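Local structure of putative isomerase (2PPG) at residues A[229-234]-A[259-264]. The protein is a putative isomerase of the mandelate racemase/muconate lactonizing enzyme family in the enolase superfamily, whose precise function is not established. Numbering follows the deposited sequence.
Sequences ALIKAM and ASVSTA
Ile231, on helix 224-234, packs against Val261 in the loop that follows helix 251-260, on the outside of a TIM-type barrel, in the C-terminal domain shared by the enolase superfamily. Residues 229-234 end helix 224-234, while 259-264 carry the chain from helix 251-260 toward strand 264-267. The apolar contact rests on branched side chains, which fill buried space close to the backbone. Ile231 CG2, anti to its backbone N, lies 3.9 Å from Val261 CG1, and the two side chains cross at about a right angle. The same methyl lies against the CB-OG1 bond of Thr263, 3.9 Å from OG1 and 4.1 Å from CB; threonine suits the spot because its compact side chain packs here while OG1 is hydrogen-bonded to Glu235 OE2, in the residue that follows 229-234.

The polar contact belongs to Lys232 at the exposed margin, where a long chain can follow the apolar surface and still carry its charge to a polar partner. Lys232 CG packs 4.0 Å from Val261 CG1. Ser262 of a neighbouring subunit also packs on this lysine. With the chain bent at its last torsion (chi4 -58°), Lys232 NZ donates to Ser260 O at 3.2 Å, in the carbonyl plane, with a C=O...N angle of 155°.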
loop_
_atom_site.group_PDB
_atom_site.type_symbol
_atom_site.label_atom_id
_atom_site.label_comp_id
_atom_site.label_asym_id
_atom_site.label_seq_id
_atom_site.Cartn_x
_atom_site.Cartn_y
_atom_site.Cartn_z
ATOM N N ALA A 229 5.378 -0.778 -25.907
ATOM C CA ALA A 229 5.290 -0.253 -27.274
ATOM C C ALA A 229 5.051 -1.368 -28.307
ATOM O O ALA A 229 4.180 -1.251 -29.178
ATOM C CB ALA A 229 6.553 0.555 -27.636
ATOM N N LEU A 230 5.831 -2.444 -28.184
ATOM C CA LEU A 230 5.771 -3.584 -29.092
ATOM C C LEU A 230 4.421 -4.287 -29.052
ATOM O O LEU A 230 3.805 -4.500 -30.087
ATOM C CB LEU A 230 6.903 -4.565 -28.773
ATOM C CG LEU A 230 8.304 -4.015 -29.102
ATOM C CD1 LEU A 230 9.424 -4.817 -28.400
ATOM C CD2 LEU A 230 8.537 -3.933 -30.624
ATOM N N ILE A 231 3.962 -4.636 -27.856
ATOM C CA ILE A 231 2.642 -5.216 -27.686
ATOM C C ILE A 231 1.556 -4.351 -28.325
ATOM O O ILE A 231 0.784 -4.835 -29.151
ATOM C CB ILE A 231 2.317 -5.450 -26.207
ATOM C CG1 ILE A 231 3.275 -6.488 -25.633
ATOM C CG2 ILE A 231 0.866 -5.891 -26.038
ATOM C CD1 ILE A 231 3.307 -6.527 -24.122
ATOM N N LYS A 232 1.517 -3.074 -27.951
ATOM C CA LYS A 232 0.506 -2.148 -28.449
ATOM C C LYS A 232 0.548 -2.005 -29.962
ATOM O O LYS A 232 -0.447 -1.627 -30.574
ATOM C CB LYS A 232 0.646 -0.769 -27.796
ATOM C CG LYS A 232 0.070 -0.684 -26.382
ATOM C CD LYS A 232 -0.279 0.751 -26.013
ATOM C CE LYS A 232 -0.792 0.874 -24.577
ATOM N NZ LYS A 232 -1.990 0.038 -24.298
ATOM N N ALA A 233 1.694 -2.318 -30.561
ATOM C CA ALA A 233 1.837 -2.238 -32.006
ATOM C C ALA A 233 1.191 -3.455 -32.668
ATOM O O ALA A 233 0.739 -3.386 -33.813
ATOM C CB ALA A 233 3.300 -2.137 -32.385
HETATM N N MSE A 234 1.152 -4.557 -31.924
HETATM C CA MSE A 234 0.650 -5.836 -32.405
HETATM C C MSE A 234 -0.837 -6.016 -32.131
HETATM O O MSE A 234 -1.490 -6.822 -32.787
HETATM C CB MSE A 234 1.404 -6.980 -31.721
HETATM C CG MSE A 234 2.794 -7.237 -32.246
HETATM SE SE MSE A 234 3.658 -8.773 -31.364
HETATM C CE MSE A 234 4.053 -7.959 -29.647
ATOM N N ALA A 259 -0.074 -4.336 -16.307
ATOM C CA ALA A 259 -1.024 -3.269 -16.007
ATOM C C ALA A 259 -1.268 -2.318 -17.180
ATOM O O ALA A 259 -2.318 -1.689 -17.243
ATOM C CB ALA A 259 -0.582 -2.485 -14.773
ATOM N N SER A 260 -0.319 -2.223 -18.109
ATOM C CA SER A 260 -0.394 -1.208 -19.159
ATOM C C SER A 260 -1.051 -1.664 -20.461
ATOM O O SER A 260 -1.279 -0.850 -21.353
ATOM C CB SER A 260 0.994 -0.649 -19.460
ATOM O OG SER A 260 1.626 -0.185 -18.282
ATOM N N VAL A 261 -1.346 -2.953 -20.589
ATOM C CA VAL A 261 -1.948 -3.479 -21.822
ATOM C C VAL A 261 -3.080 -4.448 -21.501
ATOM O O VAL A 261 -3.059 -5.112 -20.470
ATOM C CB VAL A 261 -0.902 -4.198 -22.703
ATOM C CG1 VAL A 261 0.099 -3.206 -23.255
ATOM C CG2 VAL A 261 -0.185 -5.305 -21.920
ATOM N N SER A 262 -4.075 -4.543 -22.367
ATOM C CA SER A 262 -5.173 -5.463 -22.077
ATOM C C SER A 262 -4.779 -6.923 -22.366
ATOM O O SER A 262 -5.432 -7.849 -21.892
ATOM C CB SER A 262 -6.437 -5.062 -22.832
ATOM O OG SER A 262 -6.172 -5.021 -24.215
ATOM N N THR A 263 -3.701 -7.105 -23.126
ATOM C CA THR A 263 -3.199 -8.418 -23.511
ATOM C C THR A 263 -2.693 -9.241 -22.334
ATOM O O THR A 263 -1.974 -8.739 -21.447
ATOM C CB THR A 263 -2.035 -8.292 -24.510
ATOM O OG1 THR A 263 -2.508 -7.726 -25.730
ATOM C CG2 THR A 263 -1.406 -9.663 -24.807
ATOM N N ALA A 264 -3.068 -10.516 -22.350
ATOM C CA ALA A 264 -2.667 -11.468 -21.342
ATOM C C ALA A 264 -1.141 -11.657 -21.366
ATOM O O ALA A 264 -0.545 -11.759 -22.429
ATOM C CB ALA A 264 -3.374 -12.759 -21.594
#